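Predicted zincin-like metalloprotease (Acidothermus cellulolyticus 11B, PDB 3E11) is of unknown function but has a zincin-like fold and is predicted to act as a metal-dependent protease. Local coordinates at residues A[88-91]-A[92-96]; A[97-101]-A[102-106]. One frame throughout, in Å; residues are numbered along the deposited sequence.

Interaction 1: residues A[88-91]-A[92-96]; sequences DEVR and KTVVH
K92 follows D88 by one helical turn, its N bonded to D88 O at 2.8 Å, and its side chain runs alongside that of E89. The K92 chain is extended beyond CG, yet NZ stays 4.7 Å from E89 OE2, and a water that donates to OE2 and accepts from NZ joins the two. T93 doubles the helical bond: its N lies 3.0 Å from E89 O while its hydroxyl OG1 donates to the same E89 O at 2.8 Å, the two donors arriving from opposite faces of the carbonyl plane. With OG1 beside the backbone N (chi1 -62°), the hydroxyl also accepts from a second water held by E89 OE2. A valine here would probably leave E89 O with the backbone donor alone and that water without its T93 mate. V94 N-H points almost straight at V90 O (174°), and CG2 of V94 touches CG1 of V90 at 4.3 Å. V95 N bonds to R91 O, another regular i to i+4 bond before H96 opens a probable HExxH motif. The R91 guanidinium bonds to A17 O and E16 O of helix 7-19; V90 and V94 pack on I71 of strand 67-72, and T93 against I71 and, in helix 73-78, I76.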
loop_
_atom_site.group_PDB
_atom_site.type_symbol
_atom_site.label_atom_id
_atom_site.label_comp_id
_atom_site.label_asym_id
_atom_site.label_seq_id
_atom_site.Cartn_x
_atom_site.Cartn_y
_atom_site.Cartn_z
ATOM N N ASP A 88 -10.440 0.782 -3.418
ATOM C CA ASP A 88 -9.851 0.894 -4.759
ATOM C C ASP A 88 -8.589 1.741 -4.764
ATOM O O ASP A 88 -7.580 1.379 -5.374
ATOM C CB ASP A 88 -10.850 1.485 -5.737
ATOM C CG ASP A 88 -11.917 0.512 -6.103
ATOM O OD1 ASP A 88 -11.751 -0.667 -5.799
ATOM O OD2 ASP A 88 -12.943 0.914 -6.672
ATOM N N GLU A 89 -8.665 2.865 -4.074
ATOM C CA GLU A 89 -7.566 3.779 -3.996
ATOM C C GLU A 89 -6.396 3.181 -3.235
ATOM O O GLU A 89 -5.242 3.354 -3.623
ATOM C CB GLU A 89 -8.020 5.089 -3.365
ATOM C CG GLU A 89 -7.136 6.264 -3.706
ATOM C CD GLU A 89 -7.048 6.508 -5.208
ATOM O OE1 GLU A 89 -8.057 6.386 -5.908
ATOM O OE2 GLU A 89 -5.957 6.792 -5.687
ATOM N N VAL A 90 -6.686 2.533 -2.126
ATOM C CA VAL A 90 -5.634 1.807 -1.391
ATOM C C VAL A 90 -4.984 0.713 -2.267
ATOM O O VAL A 90 -3.742 0.610 -2.337
ATOM C CB VAL A 90 -6.137 1.199 -0.081
ATOM C CG1 VAL A 90 -5.022 0.308 0.595
ATOM C CG2 VAL A 90 -6.548 2.290 0.908
ATOM N N ARG A 91 -5.808 -0.088 -2.940
ATOM C CA ARG A 91 -5.303 -1.146 -3.804
ATOM C C ARG A 91 -4.404 -0.556 -4.883
ATOM O O ARG A 91 -3.308 -1.055 -5.128
ATOM C CB ARG A 91 -6.453 -1.941 -4.440
ATOM C CG ARG A 91 -5.994 -3.225 -5.108
ATOM C CD ARG A 91 -7.186 -3.979 -5.636
ATOM N NE ARG A 91 -8.012 -4.563 -4.562
ATOM C CZ ARG A 91 -9.344 -4.467 -4.481
ATOM N NH1 ARG A 91 -10.047 -3.780 -5.391
ATOM N NH2 ARG A 91 -9.990 -5.061 -3.479
ATOM N N LYS A 92 -4.873 0.519 -5.516
ATOM C CA LYS A 92 -4.144 1.115 -6.616
ATOM C C LYS A 92 -2.789 1.610 -6.106
ATOM O O LYS A 92 -1.786 1.443 -6.772
ATOM C CB LYS A 92 -4.942 2.235 -7.263
ATOM C CG LYS A 92 -4.155 3.103 -8.183
ATOM C CD LYS A 92 -5.021 4.208 -8.794
ATOM C CE LYS A 92 -4.133 5.210 -9.519
ATOM N NZ LYS A 92 -4.902 6.234 -10.284
ATOM N N THR A 93 -2.782 2.163 -4.905
ATOM C CA THR A 93 -1.572 2.698 -4.296
ATOM C C THR A 93 -0.526 1.617 -3.988
ATOM O O THR A 93 0.643 1.772 -4.348
ATOM C CB THR A 93 -1.919 3.502 -3.028
ATOM O OG1 THR A 93 -2.750 4.600 -3.403
ATOM C CG2 THR A 93 -0.659 4.021 -2.322
ATOM N N VAL A 94 -0.960 0.540 -3.352
ATOM C CA VAL A 94 -0.101 -0.611 -3.060
ATOM C C VAL A 94 0.486 -1.182 -4.364
ATOM O O VAL A 94 1.706 -1.429 -4.455
ATOM C CB VAL A 94 -0.859 -1.697 -2.267
ATOM C CG1 VAL A 94 0.009 -2.924 -2.091
ATOM C CG2 VAL A 94 -1.301 -1.175 -0.892
ATOM N N VAL A 95 -0.374 -1.407 -5.366
ATOM C CA VAL A 95 0.093 -1.975 -6.640
ATOM C C VAL A 95 1.107 -1.053 -7.346
ATOM O O VAL A 95 2.155 -1.507 -7.844
ATOM C CB VAL A 95 -1.072 -2.320 -7.583
ATOM C CG1 VAL A 95 -0.551 -2.696 -8.966
ATOM C CG2 VAL A 95 -1.845 -3.490 -7.014
ATOM N N HIS A 96 0.841 0.244 -7.365
ATOM C CA HIS A 96 1.843 1.176 -7.886
ATOM C C HIS A 96 3.144 1.162 -7.124
ATOM O O HIS A 96 4.224 1.196 -7.723
ATOM C CB HIS A 96 1.276 2.597 -7.972
ATOM C CG HIS A 96 0.317 2.760 -9.106
ATOM N ND1 HIS A 96 0.446 3.739 -10.062
ATOM C CD2 HIS A 96 -0.755 2.015 -9.471
ATOM C CE1 HIS A 96 -0.543 3.626 -10.935
ATOM N NE2 HIS A 96 -1.282 2.585 -10.600
HETATM O O HOH W 1 -3.489 5.573 -5.824
HETATM O O HOH W 2 -5.036 7.977 -7.810
#

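Interaction 2: residues A[97-101]-A[102-106]; sequences EIAHH and FGIDD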
loop_
_atom_site.group_PDB
_atom_site.type_symbol
_atom_site.label_atom_id
_atom_site.label_comp_id
_atom_site.label_asym_id
_atom_site.label_seq_id
_atom_site.Cartn_x
_atom_site.Cartn_y
_atom_site.Cartn_z
ATOM N N GLU A 97 3.057 1.108 -5.804
ATOM C CA GLU A 97 4.256 1.151 -4.990
ATOM C C GLU A 97 5.082 -0.102 -5.213
ATOM O O GLU A 97 6.292 -0.025 -5.375
ATOM C CB GLU A 97 3.917 1.357 -3.503
ATOM C CG GLU A 97 3.488 2.798 -3.164
ATOM C CD GLU A 97 4.550 3.817 -3.545
ATOM O OE1 GLU A 97 5.745 3.518 -3.411
ATOM O OE2 GLU A 97 4.196 4.900 -4.036
ATOM N N ILE A 98 4.440 -1.263 -5.265
ATOM C CA ILE A 98 5.198 -2.493 -5.476
ATOM C C ILE A 98 5.777 -2.548 -6.896
ATOM O O ILE A 98 6.941 -2.936 -7.093
ATOM C CB ILE A 98 4.373 -3.764 -5.095
ATOM C CG1 ILE A 98 5.324 -4.953 -4.896
ATOM C CG2 ILE A 98 3.273 -4.066 -6.072
ATOM C CD1 ILE A 98 6.319 -4.750 -3.757
ATOM N N ALA A 99 4.997 -2.102 -7.869
ATOM C CA ALA A 99 5.444 -2.107 -9.260
ATOM C C ALA A 99 6.683 -1.220 -9.448
ATOM O O ALA A 99 7.669 -1.616 -10.077
ATOM C CB ALA A 99 4.313 -1.661 -10.145
ATOM N N HIS A 100 6.632 -0.029 -8.861
ATOM C CA HIS A 100 7.717 0.936 -8.973
ATOM C C HIS A 100 8.963 0.439 -8.253
ATOM O O HIS A 100 10.083 0.658 -8.725
ATOM C CB HIS A 100 7.292 2.319 -8.443
ATOM C CG HIS A 100 6.163 2.944 -9.204
ATOM N ND1 HIS A 100 5.447 4.020 -8.723
ATOM C CD2 HIS A 100 5.612 2.632 -10.404
ATOM C CE1 HIS A 100 4.505 4.343 -9.591
ATOM N NE2 HIS A 100 4.582 3.513 -10.619
ATOM N N HIS A 101 8.780 -0.279 -7.146
ATOM C CA HIS A 101 9.903 -0.858 -6.414
ATOM C C HIS A 101 10.694 -1.841 -7.282
ATOM O O HIS A 101 11.909 -1.954 -7.140
ATOM C CB HIS A 101 9.421 -1.562 -5.137
ATOM C CG HIS A 101 10.478 -2.385 -4.464
ATOM N ND1 HIS A 101 11.563 -1.830 -3.821
ATOM C CD2 HIS A 101 10.625 -3.729 -4.356
ATOM C CE1 HIS A 101 12.313 -2.792 -3.314
ATOM N NE2 HIS A 101 11.772 -3.955 -3.633
ATOM N N PHE A 102 9.996 -2.537 -8.178
ATOM C CA PHE A 102 10.622 -3.496 -9.085
ATOM C C PHE A 102 10.751 -2.904 -10.485
ATOM O O PHE A 102 10.793 -3.636 -11.468
ATOM C CB PHE A 102 9.798 -4.779 -9.143
ATOM C CG PHE A 102 9.875 -5.593 -7.903
ATOM C CD1 PHE A 102 11.075 -6.207 -7.533
ATOM C CD2 PHE A 102 8.769 -5.746 -7.095
ATOM C CE1 PHE A 102 11.148 -6.962 -6.391
ATOM C CE2 PHE A 102 8.841 -6.496 -5.942
ATOM C CZ PHE A 102 10.026 -7.111 -5.591
ATOM N N GLY A 103 10.822 -1.586 -10.557
ATOM C CA GLY A 103 11.166 -0.877 -11.770
ATOM C C GLY A 103 10.178 -0.970 -12.906
ATOM O O GLY A 103 10.556 -0.758 -14.061
ATOM N N ILE A 104 8.915 -1.229 -12.583
ATOM C CA ILE A 104 7.828 -1.273 -13.562
ATOM C C ILE A 104 7.090 0.068 -13.511
ATOM O O ILE A 104 6.614 0.489 -12.466
ATOM C CB ILE A 104 6.884 -2.465 -13.278
ATOM C CG1 ILE A 104 7.630 -3.783 -13.525
ATOM C CG2 ILE A 104 5.615 -2.407 -14.113
ATOM C CD1 ILE A 104 7.376 -4.829 -12.509
ATOM N N ASP A 105 7.023 0.734 -14.655
ATOM C CA ASP A 105 6.462 2.076 -14.741
ATOM C C ASP A 105 4.986 2.049 -15.067
ATOM O O ASP A 105 4.402 0.990 -15.348
ATOM C CB ASP A 105 7.183 2.884 -15.803
ATOM C CG ASP A 105 6.960 2.338 -17.198
ATOM O OD1 ASP A 105 6.173 2.940 -17.956
ATOM O OD2 ASP A 105 7.571 1.303 -17.521
ATOM N N ASP A 106 4.390 3.234 -15.058
ATOM C CA ASP A 106 2.941 3.358 -15.196
ATOM C C ASP A 106 2.426 2.962 -16.577
ATOM O O ASP A 106 1.283 2.520 -16.690
ATOM C CB ASP A 106 2.477 4.761 -14.783
ATOM C CG ASP A 106 2.514 4.959 -13.281
ATOM O OD1 ASP A 106 1.830 4.189 -12.576
ATOM O OD2 ASP A 106 3.224 5.864 -12.795
#
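A Schellman motif ends helix 83-101: I104 N returns to A99 O at 2.8 Å, and G103 N bonds to H100 O at 3.0 Å. G103 is the C-prime residue, with phi at +66°. Both donors stand well out of the carbonyl planes of their acceptors, G103 N the further of the two, as the chain folds back across the helix end. F102 N still reaches I98 O, with a weak second bond to A99 O.

Side chains of the last helical turn also meet the residues that follow. The H101 ring presents its edge to one face of F102 in a T-shaped pair, CD2 lying over the centre of the phenyl ring and the planes inclined at 72°. CG of H101 is anti to the backbone N (chi1 170°), which swings the imidazole forward over F102; I98 CD1 meets CE2 of the same ring at 3.8 Å. I104, just past the glycine, sets its CB 4.1 Å from CB of A99. The H100 ring has I104 O and D106 OD1 at its edge, and its NE2 makes a weak bond of 3.4 Å to OD1, ring and carboxylate planes being nearly perpendicular. D105, the N-cap of helix 106-110, caps E107 N through OD1. With H96, E97 and H100 probably form the HExxH motif of zincins, although no metal is bound to its histidines here; the backbone arrangement is a Schellman C-terminal motif with glycine at C-prime.

How the interactions relate
Both contacts belong to helix 83-101, interaction 1 in its middle and interaction 2 at its C-terminal end. Their centres lie 12 Å apart, about 6 Å and 12 Å respectively from the centre of the chain. Half of the touching residues of interaction 1 are buried, and its backbone bonds follow the regular helical spacing; waters link E89 to T93 and K92. Interaction 2 is more exposed: after a last regular bond, F102 N to I98 O, the spacing changes to that of the Schellman turn, and an aromatic pair and a weak histidine-carboxylate bond appear. The two meet where H96 ND1 lies 2.9 Å from D106 OD1, bringing the first histidine of the putative HExxH pattern beside the start of helix 106-110.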